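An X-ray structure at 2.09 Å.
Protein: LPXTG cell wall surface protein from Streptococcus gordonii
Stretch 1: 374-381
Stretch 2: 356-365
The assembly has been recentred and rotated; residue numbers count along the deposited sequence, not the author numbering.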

ATOM      1  N   VAL B 374       1.084 -25.410  -6.595  1.00 24.80           N
ATOM      2  CA  VAL B 374       0.137 -25.464  -7.696  1.00 22.68           C
ATOM      3  C   VAL B 374       0.081 -24.111  -8.387  1.00 21.50           C
ATOM      4  O   VAL B 374      -0.098 -23.086  -7.737  1.00 19.40           O
ATOM      5  CB  VAL B 374      -1.265 -25.860  -7.224  1.00 21.50           C
ATOM      6  CG1 VAL B 374      -2.262 -25.728  -8.378  1.00 23.41           C
ATOM      7  CG2 VAL B 374      -1.240 -27.266  -6.665  1.00 20.40           C
ATOM      8  N   LYS B 375       0.238 -24.119  -9.708  1.00 19.60           N
ATOM      9  CA  LYS B 375       0.214 -22.898 -10.503  1.00 21.31           C
ATOM     10  C   LYS B 375      -0.900 -23.008 -11.518  1.00 28.63           C
ATOM     11  O   LYS B 375      -0.897 -23.929 -12.342  1.00 24.50           O
ATOM     12  CB  LYS B 375       1.545 -22.711 -11.243  1.00 20.51           C
ATOM     13  CG  LYS B 375       2.779 -22.834 -10.352  1.00 28.27           C
ATOM     14  CD  LYS B 375       4.068 -22.607 -11.141  1.00 39.99           C
ATOM     15  CE  LYS B 375       5.302 -22.862 -10.273  1.00 46.77           C
ATOM     16  NZ  LYS B 375       6.532 -22.249 -10.858  1.00 50.72           N
ATOM     17  N   MET B 376      -1.856 -22.084 -11.458  1.00 23.77           N
ATOM     18  CA  MET B 376      -2.923 -22.051 -12.450  1.00 29.63           C
ATOM     19  C   MET B 376      -2.284 -21.631 -13.756  1.00 24.28           C
ATOM     20  O   MET B 376      -1.379 -20.810 -13.755  1.00 23.83           O
ATOM     21  CB  MET B 376      -4.035 -21.081 -12.041  1.00 25.76           C
ATOM     22  CG  MET B 376      -4.493 -21.256 -10.601  1.00 17.65           C
ATOM     23  SD  MET B 376      -4.867 -22.980 -10.174  1.00 21.42           S
ATOM     24  CE  MET B 376      -6.292 -23.327 -11.222  1.00 20.24           C
ATOM     25  N   THR B 377      -2.733 -22.215 -14.865  1.00 21.46           N
ATOM     26  CA  THR B 377      -2.186 -21.880 -16.175  1.00 24.78           C
ATOM     27  C   THR B 377      -2.724 -20.549 -16.697  1.00 29.94           C
ATOM     28  O   THR B 377      -3.769 -20.061 -16.243  1.00 28.53           O
ATOM     29  CB  THR B 377      -2.560 -22.936 -17.223  1.00 24.76           C
ATOM     30  OG1 THR B 377      -3.989 -23.003 -17.313  1.00 28.61           O
ATOM     31  CG2 THR B 377      -2.004 -24.293 -16.845  1.00 22.87           C
ATOM     32  N   PRO B 378      -2.014 -19.961 -17.669  1.00 21.30           N
ATOM     33  CA  PRO B 378      -2.497 -18.752 -18.343  1.00 23.96           C
ATOM     34  C   PRO B 378      -3.917 -18.950 -18.898  1.00 27.76           C
ATOM     35  O   PRO B 378      -4.757 -18.052 -18.757  1.00 35.55           O
ATOM     36  CB  PRO B 378      -1.486 -18.564 -19.473  1.00 37.80           C
ATOM     37  CG  PRO B 378      -0.213 -19.171 -18.926  1.00 30.38           C
ATOM     38  CD  PRO B 378      -0.658 -20.344 -18.104  1.00 23.32           C
ATOM     39  N   GLU B 379      -4.186 -20.116 -19.485  1.00 25.52           N
ATOM     40  CA  GLU B 379      -5.519 -20.421 -20.011  1.00 37.31           C
ATOM     41  C   GLU B 379      -6.581 -20.332 -18.912  1.00 36.14           C
ATOM     42  O   GLU B 379      -7.662 -19.796 -19.133  1.00 33.48           O
ATOM     43  CB  GLU B 379      -5.564 -21.803 -20.694  1.00 48.43           C
ATOM     44  CG  GLU B 379      -6.981 -22.262 -21.113  1.00 66.57           C
ATOM     45  CD  GLU B 379      -7.106 -23.782 -21.375  1.00 69.25           C
ATOM     46  OE1 GLU B 379      -6.203 -24.358 -22.036  1.00 65.56           O
ATOM     47  OE2 GLU B 379      -8.109 -24.400 -20.921  1.00 44.06           O
ATOM     48  N   TYR B 380      -6.276 -20.855 -17.727  1.00 30.54           N
ATOM     49  CA  TYR B 380      -7.244 -20.810 -16.648  1.00 30.52           C
ATOM     50  C   TYR B 380      -7.486 -19.370 -16.235  1.00 28.09           C
ATOM     51  O   TYR B 380      -8.626 -18.962 -16.042  1.00 28.05           O
ATOM     52  CB  TYR B 380      -6.823 -21.650 -15.435  1.00 22.24           C
ATOM     53  CG  TYR B 380      -7.928 -21.715 -14.395  1.00 20.49           C
ATOM     54  CD1 TYR B 380      -8.869 -22.737 -14.415  1.00 27.30           C
ATOM     55  CD2 TYR B 380      -8.052 -20.735 -13.420  1.00 25.65           C
ATOM     56  CE1 TYR B 380      -9.890 -22.794 -13.491  1.00 32.09           C
ATOM     57  CE2 TYR B 380      -9.073 -20.786 -12.484  1.00 24.96           C
ATOM     58  CZ  TYR B 380      -9.988 -21.816 -12.524  1.00 30.55           C
ATOM     59  OH  TYR B 380     -11.008 -21.875 -11.598  1.00 30.16           O
ATOM     60  N   LEU B 381      -6.409 -18.602 -16.113  1.00 22.40           N
ATOM     61  CA  LEU B 381      -6.510 -17.183 -15.779  1.00 30.93           C
ATOM     62  C   LEU B 381      -7.336 -16.415 -16.811  1.00 31.51           C
ATOM     63  O   LEU B 381      -8.135 -15.553 -16.454  1.00 32.48           O
ATOM     64  CB  LEU B 381      -5.117 -16.541 -15.651  1.00 25.38           C
ATOM     65  CG  LEU B 381      -4.252 -16.995 -14.464  1.00 31.43           C
ATOM     66  CD1 LEU B 381      -2.922 -16.239 -14.433  1.00 29.67           C
ATOM     67  CD2 LEU B 381      -4.987 -16.815 -13.152  1.00 31.79           C
TER
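Stretch 2, residues 356-365: TLQEGRDYTI

A short antiparallel pairing is often held in place by what happens just beyond its last rung, where a strand gives way to a helix and the polar groups of the turn must find partners. Stretch 2 lies on stretch 1 in this way. Its extended segment, Tyr363 to Ile365, runs against Val374 to Met376 with an angle of 158° between the N-to-C directions and a closest axial approach of 4.6 Å. Lys375 and Thr364 form the hydrogen-bonded pair: Thr364 N donates to Lys375 O at 2.8 Å, and Lys375 N to Thr364 O at 2.9 Å. The flanking pairs, Val374 with Ile365 and Met376 with Tyr363, are non-hydrogen-bonded, with CA atoms 4.8 and 4.2 Å apart respectively. Their side chains share one face of the sheet, where Val374 CG1 lies 3.9 Å from Tyr363 CB; Lys375 and Thr364 occupy the other face. There a water bridges the pair, 2.7 Å from Thr364 OG1 and donating to Lys375 O at 3.1 Å.

Thr377 lies where strand gives way to helix, and more of its surface is covered by the other stretch than that of any other residue here. Its CB points toward stretch 2, and its chi1 is in the p well. The backbone ladder gains one more bond here, Thr377 N to Asp362 O at 2.9 Å, while the hydroxyl Thr377 OG1 donates to Arg361 O at 2.8 Å. The same oxygen accepts from Tyr380 N at 3.2 Å, capping the helix that begins at Pro378. One side chain thus ties the start of the helix to the loop before the opposing strand.

Asp362 receives the first turn of that helix. Its carbonyl oxygen, besides accepting from Thr377 N, lies 3.6 Å from Tyr380 CB, and its carboxylate atom OD1 approaches the edge of the Tyr380 ring, 3.9 Å from CD1. The other carboxylate oxygen, OD2, accepts from Gln358 N at 2.8 Å, bracing the turn within stretch 2. Leu357 CD1 also reaches the tyrosine, 3.6 Å from Tyr380 CE1, and touches Met376 CE at 3.7 Å, so an apolar patch adjoins the polar one.

Charge completes the contact. The Arg361 side chain is extended, and its NE donates to Glu379 OE2 at 3.1 Å in a salt bridge, with the carboxylate oxygen near the guanidinium plane. Glu379 OE2 is also 4.4 Å from Asp362 OD1, a proximity of like charges that a water relieves by donating to both oxygens, each at 2.7 Å.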

ATOM      1  N   THR B 356     -13.818 -30.878 -11.579  1.00 31.21           N
ATOM      2  CA  THR B 356     -12.466 -31.318 -11.261  1.00 34.18           C
ATOM      3  C   THR B 356     -11.540 -30.780 -12.332  1.00 41.06           C
ATOM      4  O   THR B 356     -11.687 -31.096 -13.511  1.00 34.45           O
ATOM      5  CB  THR B 356     -12.364 -32.854 -11.201  1.00 28.84           C
ATOM      6  OG1 THR B 356     -13.291 -33.343 -10.227  1.00 36.75           O
ATOM      7  CG2 THR B 356     -10.960 -33.295 -10.822  1.00 26.14           C
ATOM      8  N   LEU B 357     -10.592 -29.943 -11.922  1.00 25.52           N
ATOM      9  CA  LEU B 357      -9.655 -29.335 -12.857  1.00 24.93           C
ATOM     10  C   LEU B 357      -8.621 -30.350 -13.331  1.00 32.42           C
ATOM     11  O   LEU B 357      -8.343 -31.332 -12.644  1.00 30.24           O
ATOM     12  CB  LEU B 357      -8.971 -28.123 -12.221  1.00 22.08           C
ATOM     13  CG  LEU B 357      -9.899 -26.970 -11.828  1.00 30.53           C
ATOM     14  CD1 LEU B 357      -9.111 -25.695 -11.574  1.00 29.83           C
ATOM     15  CD2 LEU B 357     -10.964 -26.743 -12.890  1.00 26.01           C
ATOM     16  N   GLN B 358      -8.060 -30.112 -14.511  1.00 25.60           N
ATOM     17  CA  GLN B 358      -7.117 -31.047 -15.110  1.00 32.26           C
ATOM     18  C   GLN B 358      -5.680 -30.539 -15.066  1.00 28.92           C
ATOM     19  O   GLN B 358      -5.398 -29.409 -15.465  1.00 23.04           O
ATOM     20  CB  GLN B 358      -7.512 -31.347 -16.559  1.00 35.07           C
ATOM     21  CG  GLN B 358      -8.937 -31.846 -16.728  1.00 38.39           C
ATOM     22  CD  GLN B 358      -9.481 -31.593 -18.121  1.00 52.10           C
ATOM     23  OE1 GLN B 358     -10.471 -30.883 -18.293  1.00 42.17           O
ATOM     24  NE2 GLN B 358      -8.836 -32.175 -19.124  1.00 28.85           N
ATOM     25  N   GLU B 359      -4.776 -31.385 -14.584  1.00 24.87           N
ATOM     26  CA  GLU B 359      -3.357 -31.064 -14.584  1.00 29.53           C
ATOM     27  C   GLU B 359      -2.890 -30.907 -16.025  1.00 39.01           C
ATOM     28  O   GLU B 359      -3.326 -31.645 -16.907  1.00 36.48           O
ATOM     29  CB  GLU B 359      -2.556 -32.160 -13.882  1.00 30.47           C
ATOM     30  CG  GLU B 359      -1.086 -31.829 -13.693  1.00 23.82           C
ATOM     31  CD  GLU B 359      -0.347 -32.885 -12.896  1.00 33.79           C
ATOM     32  OE1 GLU B 359      -1.001 -33.834 -12.414  1.00 29.06           O
ATOM     33  OE2 GLU B 359       0.887 -32.768 -12.751  1.00 29.78           O
ATOM     34  N   GLY B 360      -2.012 -29.940 -16.262  1.00 25.96           N
ATOM     35  CA  GLY B 360      -1.589 -29.624 -17.618  1.00 24.98           C
ATOM     36  C   GLY B 360      -2.463 -28.550 -18.254  1.00 36.46           C
ATOM     37  O   GLY B 360      -1.974 -27.501 -18.675  1.00 39.14           O
ATOM     38  N   ARG B 361      -3.767 -28.794 -18.308  1.00 27.88           N
ATOM     39  CA  ARG B 361      -4.697 -27.808 -18.871  1.00 34.03           C
ATOM     40  C   ARG B 361      -4.970 -26.618 -17.949  1.00 28.45           C
ATOM     41  O   ARG B 361      -4.858 -25.463 -18.357  1.00 25.23           O
ATOM     42  CB  ARG B 361      -6.041 -28.463 -19.234  1.00 32.80           C
ATOM     43  CG  ARG B 361      -7.082 -27.471 -19.781  1.00 27.41           C
ATOM     44  CD  ARG B 361      -8.482 -28.068 -19.786  1.00 25.50           C
ATOM     45  NE  ARG B 361      -9.449 -27.195 -20.449  1.00 33.36           N
ATOM     46  CZ  ARG B 361     -10.719 -27.521 -20.699  1.00 30.53           C
ATOM     47  NH1 ARG B 361     -11.181 -28.710 -20.348  1.00 20.74           N
ATOM     48  NH2 ARG B 361     -11.528 -26.653 -21.300  1.00 20.48           N
ATOM     49  N   ASP B 362      -5.370 -26.912 -16.718  1.00 27.52           N
ATOM     50  CA  ASP B 362      -5.852 -25.890 -15.799  1.00 26.84           C
ATOM     51  C   ASP B 362      -4.781 -25.469 -14.796  1.00 27.70           C
ATOM     52  O   ASP B 362      -4.730 -24.316 -14.375  1.00 29.90           O
ATOM     53  CB  ASP B 362      -7.075 -26.396 -15.043  1.00 25.52           C
ATOM     54  CG  ASP B 362      -8.243 -26.688 -15.955  1.00 36.83           C
ATOM     55  OD1 ASP B 362      -8.558 -25.820 -16.799  1.00 29.60           O
ATOM     56  OD2 ASP B 362      -8.836 -27.783 -15.826  1.00 25.72           O
ATOM     57  N   TYR B 363      -3.936 -26.415 -14.409  1.00 25.33           N
ATOM     58  CA  TYR B 363      -2.889 -26.131 -13.452  1.00 31.06           C
ATOM     59  C   TYR B 363      -1.681 -27.025 -13.686  1.00 26.98           C
ATOM     60  O   TYR B 363      -1.766 -28.038 -14.393  1.00 32.09           O
ATOM     61  CB  TYR B 363      -3.412 -26.328 -12.027  1.00 19.32           C
ATOM     62  CG  TYR B 363      -3.746 -27.766 -11.687  1.00 25.03           C
ATOM     63  CD1 TYR B 363      -2.793 -28.612 -11.125  1.00 21.17           C
ATOM     64  CD2 TYR B 363      -5.015 -28.274 -11.922  1.00 23.68           C
ATOM     65  CE1 TYR B 363      -3.103 -29.929 -10.805  1.00 22.40           C
ATOM     66  CE2 TYR B 363      -5.337 -29.583 -11.610  1.00 27.47           C
ATOM     67  CZ  TYR B 363      -4.382 -30.405 -11.050  1.00 27.45           C
ATOM     68  OH  TYR B 363      -4.717 -31.702 -10.735  1.00 24.32           O
ATOM     69  N   THR B 364      -0.556 -26.637 -13.091  1.00 23.37           N
ATOM     70  CA  THR B 364       0.633 -27.487 -13.054  1.00 26.65           C
ATOM     71  C   THR B 364       1.101 -27.626 -11.616  1.00 33.97           C
ATOM     72  O   THR B 364       0.747 -26.821 -10.751  1.00 27.07           O
ATOM     73  CB  THR B 364       1.790 -26.912 -13.867  1.00 27.65           C
ATOM     74  OG1 THR B 364       2.149 -25.629 -13.338  1.00 27.48           O
ATOM     75  CG2 THR B 364       1.402 -26.768 -15.328  1.00 31.70           C
ATOM     76  N   ILE B 365       1.907 -28.650 -11.372  1.00 27.90           N
ATOM     77  CA  ILE B 365       2.331 -28.980 -10.029  1.00 27.50           C
ATOM     78  C   ILE B 365       3.842 -29.017 -10.011  1.00 36.24           C
ATOM     79  O   ILE B 365       4.468 -29.699 -10.823  1.00 33.88           O
ATOM     80  CB  ILE B 365       1.828 -30.357  -9.597  1.00 27.95           C
ATOM     81  CG1 ILE B 365       0.303 -30.374  -9.482  1.00 19.60           C
ATOM     82  CG2 ILE B 365       2.460 -30.758  -8.277  1.00 22.40           C
ATOM     83  CD1 ILE B 365      -0.235 -31.748  -9.135  1.00 23.67           C
TER
HETATM   84  O   HOH W   1      -8.362 -23.574 -18.312  1.00 29.23           O
HETATM   85  O   HOH W   2       1.165 -23.514 -14.683  1.00 37.38           O